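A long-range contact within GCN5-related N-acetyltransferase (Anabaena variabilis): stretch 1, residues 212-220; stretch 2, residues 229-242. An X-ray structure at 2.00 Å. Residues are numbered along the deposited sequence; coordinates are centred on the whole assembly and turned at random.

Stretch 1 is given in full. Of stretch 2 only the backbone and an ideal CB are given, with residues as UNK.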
# COMPACT_ATOMS: atom_id res chain seq x y z
N PRO A 212 -2.56 40.15 -21.18
CA PRO A 212 -2.27 38.85 -20.63
C PRO A 212 -0.82 38.67 -20.28
O PRO A 212 0.04 39.06 -21.07
CB PRO A 212 -2.69 37.88 -21.75
CG PRO A 212 -2.91 38.67 -22.92
CD PRO A 212 -3.03 40.09 -22.57
N GLN A 213 -0.55 38.04 -19.13
CA GLN A 213 0.78 37.78 -18.67
C GLN A 213 1.09 36.30 -18.47
O GLN A 213 2.19 35.93 -18.13
CB GLN A 213 1.02 38.56 -17.39
CG GLN A 213 0.95 40.08 -17.62
CD GLN A 213 1.45 40.88 -16.45
OE1 GLN A 213 2.55 40.63 -15.94
NE2 GLN A 213 0.65 41.87 -16.02
N GLY A 214 0.12 35.44 -18.72
CA GLY A 214 0.33 34.04 -18.58
C GLY A 214 -0.97 33.31 -18.73
O GLY A 214 -2.01 33.93 -18.98
N TYR A 215 -0.91 31.98 -18.56
CA TYR A 215 -2.11 31.19 -18.69
C TYR A 215 -1.94 29.84 -17.98
O TYR A 215 -0.82 29.46 -17.54
CB TYR A 215 -2.49 31.05 -20.19
CG TYR A 215 -1.57 30.19 -21.05
CD1 TYR A 215 -1.56 28.82 -20.93
CD2 TYR A 215 -0.77 30.75 -22.05
CE1 TYR A 215 -0.70 28.00 -21.72
CE2 TYR A 215 0.03 29.95 -22.86
CZ TYR A 215 0.07 28.59 -22.69
OH TYR A 215 0.86 27.83 -23.56
N ILE A 216 -3.08 29.17 -17.75
CA ILE A 216 -3.07 27.81 -17.17
C ILE A 216 -4.11 26.98 -17.90
O ILE A 216 -5.26 27.43 -18.10
CB ILE A 216 -3.41 27.79 -15.66
CG1 ILE A 216 -2.69 28.90 -14.91
CG2 ILE A 216 -3.12 26.43 -15.07
CD1 ILE A 216 -3.02 28.99 -13.40
N ILE A 217 -3.71 25.76 -18.27
CA ILE A 217 -4.56 24.78 -18.92
C ILE A 217 -4.52 23.51 -18.07
O ILE A 217 -3.43 23.00 -17.80
CB ILE A 217 -4.10 24.41 -20.32
CG1 ILE A 217 -4.02 25.66 -21.18
CG2 ILE A 217 -5.10 23.39 -20.91
CD1 ILE A 217 -3.34 25.44 -22.52
N PHE A 218 -5.70 23.01 -17.68
CA PHE A 218 -5.77 21.90 -16.78
C PHE A 218 -7.01 21.07 -16.87
O PHE A 218 -8.02 21.43 -17.52
CB PHE A 218 -5.52 22.44 -15.37
CG PHE A 218 -6.67 23.27 -14.78
CD1 PHE A 218 -7.72 22.64 -14.12
CD2 PHE A 218 -6.70 24.65 -14.89
CE1 PHE A 218 -8.80 23.35 -13.62
CE2 PHE A 218 -7.76 25.38 -14.33
CZ PHE A 218 -8.80 24.70 -13.69
N THR A 219 -6.93 19.90 -16.26
CA THR A 219 -8.06 18.99 -16.11
C THR A 219 -8.16 18.65 -14.62
O THR A 219 -7.23 18.92 -13.83
CB THR A 219 -7.91 17.66 -16.91
OG1 THR A 219 -6.70 17.00 -16.51
CG2 THR A 219 -7.89 17.89 -18.41
N GLN A 220 -9.29 18.11 -14.20
CA GLN A 220 -9.47 17.73 -12.82
C GLN A 220 -10.09 16.36 -12.88
O GLN A 220 -10.87 16.09 -13.79
CB GLN A 220 -10.51 18.62 -12.14
CG GLN A 220 -10.34 20.09 -12.28
CD GLN A 220 -11.39 20.80 -11.46
OE1 GLN A 220 -12.62 20.58 -11.65
NE2 GLN A 220 -10.94 21.59 -10.52
N UNK A 229 -5.83 17.87 -9.71
CA UNK A 229 -5.92 18.84 -10.74
C UNK A 229 -4.63 18.71 -11.48
O UNK A 229 -3.54 18.88 -10.89
CB UNK A 229 -6.17 20.25 -10.21
N UNK A 230 -4.71 18.37 -12.75
CA UNK A 230 -3.46 18.14 -13.54
C UNK A 230 -3.25 19.30 -14.50
O UNK A 230 -4.02 19.46 -15.45
CB UNK A 230 -3.52 16.82 -14.32
N UNK A 231 -2.23 20.13 -14.24
CA UNK A 231 -1.91 21.23 -15.10
C UNK A 231 -1.10 20.69 -16.29
O UNK A 231 0.01 20.21 -16.12
CB UNK A 231 -1.14 22.31 -14.34
N UNK A 232 -1.64 20.80 -17.51
CA UNK A 232 -0.91 20.27 -18.68
C UNK A 232 -0.08 21.30 -19.39
O UNK A 232 0.86 20.92 -20.08
CB UNK A 232 -1.89 19.66 -19.68
N UNK A 233 -0.37 22.58 -19.22
CA UNK A 233 0.47 23.60 -19.82
C UNK A 233 0.23 24.87 -19.02
O UNK A 233 -0.84 25.06 -18.47
CB UNK A 233 0.17 23.79 -21.31
N UNK A 234 1.26 25.69 -18.89
CA UNK A 234 1.13 26.94 -18.18
C UNK A 234 2.19 27.87 -18.74
O UNK A 234 3.22 27.40 -19.25
CB UNK A 234 1.27 26.76 -16.67
N UNK A 235 1.92 29.18 -18.60
CA UNK A 235 2.85 30.22 -18.92
C UNK A 235 2.79 31.31 -17.83
O UNK A 235 1.71 31.71 -17.38
CB UNK A 235 2.55 30.80 -20.31
N UNK A 236 3.97 31.76 -17.37
CA UNK A 236 4.10 32.87 -16.40
C UNK A 236 5.25 33.75 -16.88
O UNK A 236 6.44 33.33 -16.86
CB UNK A 236 4.35 32.36 -14.98
N UNK A 237 4.91 34.94 -17.38
CA UNK A 237 5.95 35.82 -17.95
C UNK A 237 6.54 36.80 -16.95
O UNK A 237 7.60 37.36 -17.20
CB UNK A 237 5.37 36.61 -19.13
N UNK A 238 5.89 36.95 -15.80
CA UNK A 238 6.28 37.94 -14.82
C UNK A 238 5.94 37.42 -13.43
O UNK A 238 5.16 36.48 -13.30
CB UNK A 238 5.59 39.28 -15.09
N UNK A 239 6.49 38.06 -12.42
CA UNK A 239 6.21 37.67 -11.04
C UNK A 239 4.73 37.82 -10.63
O UNK A 239 4.22 36.98 -9.91
CB UNK A 239 7.08 38.51 -10.10
N UNK A 240 4.07 38.92 -11.03
CA UNK A 240 2.62 39.00 -10.77
C UNK A 240 1.85 37.80 -11.37
O UNK A 240 0.87 37.36 -10.80
CB UNK A 240 2.06 40.31 -11.34
N UNK A 241 2.30 37.27 -12.51
CA UNK A 241 1.64 36.08 -13.09
C UNK A 241 1.94 34.88 -12.22
O UNK A 241 1.05 34.07 -12.02
CB UNK A 241 2.10 35.83 -14.53
N UNK A 242 3.16 34.78 -11.70
CA UNK A 242 3.52 33.66 -10.82
C UNK A 242 2.71 33.68 -9.53
O UNK A 242 2.14 32.66 -9.16
CB UNK A 242 5.01 33.70 -10.49

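The two strands run antiparallel, 165° between their directions, and side chains at paired positions share a face of the sheet.

Position 229 pairs with Gln220, and its ideal CB lies 4.8 Å from Phe218 CD1, on the face carrying Ile216, Phe218 and Gln220. A branched aliphatic would suit. It is Leu229, whose CG comes 3.5 Å from Phe218 CD1.

Position 230 bonds its backbone both ways to Thr219 (N to Thr219 O, 2.8 Å), and its ideal CB sits 3.9 Å from Thr219 OG1; a beta-branched or a long polar residue could serve. Arg230 covers the threonine with its stem, and its end leads away.

At 231 the ideal CB lies 4.5 Å from Phe218 CB and 4.6 Å from Ile216 CG2, an apolar site for Val, Ile or Leu. Ile231 fills it, CG2 3.9 Å from Ile216 CG2.

Position 232 marks a beta bulge: psi is near -21°, CB points sideways, and the N atom of 232 donates to Ile217 O at 2.9 Å. The N atom of 233 donates to the same Ile217 O, a weak bond at 3.4 Å. A long side chain could lie along Ile217 and Thr219. Arg232 does, CG 3.8 Å from Ile217 CG2 and NH2 3.5 Å from Thr219 CG2; one water joins its NE (2.9 Å) to Thr219 OG1 (2.8 Å) and Arg230 O (2.9 Å).

Position 233 points to the face of Tyr215 and Ile217, its ideal CB 4.3 Å from Tyr215 CE1. The phenol hydroxyl can donate, so an acceptor such as Asp, Asn or Glu is attractive, though an aliphatic could pack. Asp233 accepts from Tyr215 OH at OD2, 2.7 Å, near the ring plane.

Position 234 turns to the Ile216 face; many residues would suit, and Trp234 buries little against stretch 1.

At 235 the ideal CB is 3.7 Å from Tyr215 CE2, inviting a compact aliphatic. Val235 sets CB over the ring face, 4.0 Å from its centroid, a CH-pi contact.

Position 236 faces Gly214, which offers no side chain; stretch 1 dictates little, and Thr236 buries nothing against it.

Position 237 bonds through N to Gln213 O (3.0 Å), leaving its side chain loosely specified: Leu237.

At 238 the ideal CB is 3.4 Å from Gln213 OE1, calling for a small donor, Ser or Thr. Ser238 OG donates to Gln213 OE1 at 2.5 Å and, as N-cap, accepts a weak bond from N of 241.

Positions 239, 240 and 242 make no contact: Asn239, Pro240, Val242. At 241 the ideal CB is 3.6 Å from Gln213 O, favouring something small: Ala241.

Stretch 2, residues 229-242: LRIRDWVTLSNPAV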
# COMPACT_ATOMS: atom_id res chain seq x y z
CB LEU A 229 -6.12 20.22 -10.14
CG LEU A 229 -6.30 21.38 -11.13
CD1 LEU A 229 -7.13 22.51 -10.48
CD2 LEU A 229 -5.02 21.91 -11.70
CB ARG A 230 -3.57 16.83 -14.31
CG ARG A 230 -3.97 15.60 -13.48
CD ARG A 230 -4.00 14.34 -14.36
NE ARG A 230 -4.49 13.16 -13.64
CZ ARG A 230 -3.70 12.32 -12.96
NH1 ARG A 230 -2.42 12.56 -12.82
NH2 ARG A 230 -4.22 11.27 -12.34
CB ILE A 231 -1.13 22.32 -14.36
CG1 ILE A 231 -1.98 22.93 -13.22
CG2 ILE A 231 -0.70 23.41 -15.31
CD1 ILE A 231 -1.22 23.87 -12.27
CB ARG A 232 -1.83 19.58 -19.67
CG ARG A 232 -3.04 20.37 -20.04
CD ARG A 232 -3.97 19.64 -21.04
NE ARG A 232 -4.54 18.40 -20.53
CZ ARG A 232 -5.28 17.57 -21.28
NH1 ARG A 232 -5.54 17.85 -22.55
NH2 ARG A 232 -5.77 16.48 -20.77
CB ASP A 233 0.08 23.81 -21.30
CG ASP A 233 1.07 24.65 -22.07
OD1 ASP A 233 2.25 24.75 -21.64
OD2 ASP A 233 0.65 25.16 -23.17
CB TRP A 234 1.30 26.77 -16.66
CG TRP A 234 2.65 26.08 -16.28
CD1 TRP A 234 2.85 24.77 -16.12
CD2 TRP A 234 3.92 26.71 -16.05
NE1 TRP A 234 4.13 24.53 -15.81
CE2 TRP A 234 4.82 25.71 -15.79
CE3 TRP A 234 4.38 28.02 -16.11
CZ2 TRP A 234 6.16 25.96 -15.55
CZ3 TRP A 234 5.67 28.27 -15.90
CH2 TRP A 234 6.58 27.25 -15.63
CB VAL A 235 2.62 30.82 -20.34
CG1 VAL A 235 3.30 32.18 -20.50
CG2 VAL A 235 3.10 29.85 -21.41
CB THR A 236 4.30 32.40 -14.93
OG1 THR A 236 5.45 31.58 -14.84
CG2 THR A 236 3.11 31.55 -14.49
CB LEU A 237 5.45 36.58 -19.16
CG LEU A 237 4.95 35.74 -20.34
CD1 LEU A 237 4.46 36.65 -21.45
CD2 LEU A 237 6.05 34.82 -20.84
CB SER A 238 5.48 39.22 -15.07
OG SER A 238 4.11 38.99 -14.79
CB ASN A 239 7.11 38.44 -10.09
CG ASN A 239 6.93 37.97 -8.66
OD1 ASN A 239 6.91 36.75 -8.34
ND2 ASN A 239 6.77 38.93 -7.81
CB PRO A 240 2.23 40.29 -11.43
CG PRO A 240 3.49 41.12 -11.35
CD PRO A 240 4.57 40.17 -11.62
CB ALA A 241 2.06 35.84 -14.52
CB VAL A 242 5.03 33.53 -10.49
CG1 VAL A 242 5.27 32.31 -9.61
CG2 VAL A 242 5.88 33.40 -11.75
O HOH W 1 -4.23 17.72 -17.70
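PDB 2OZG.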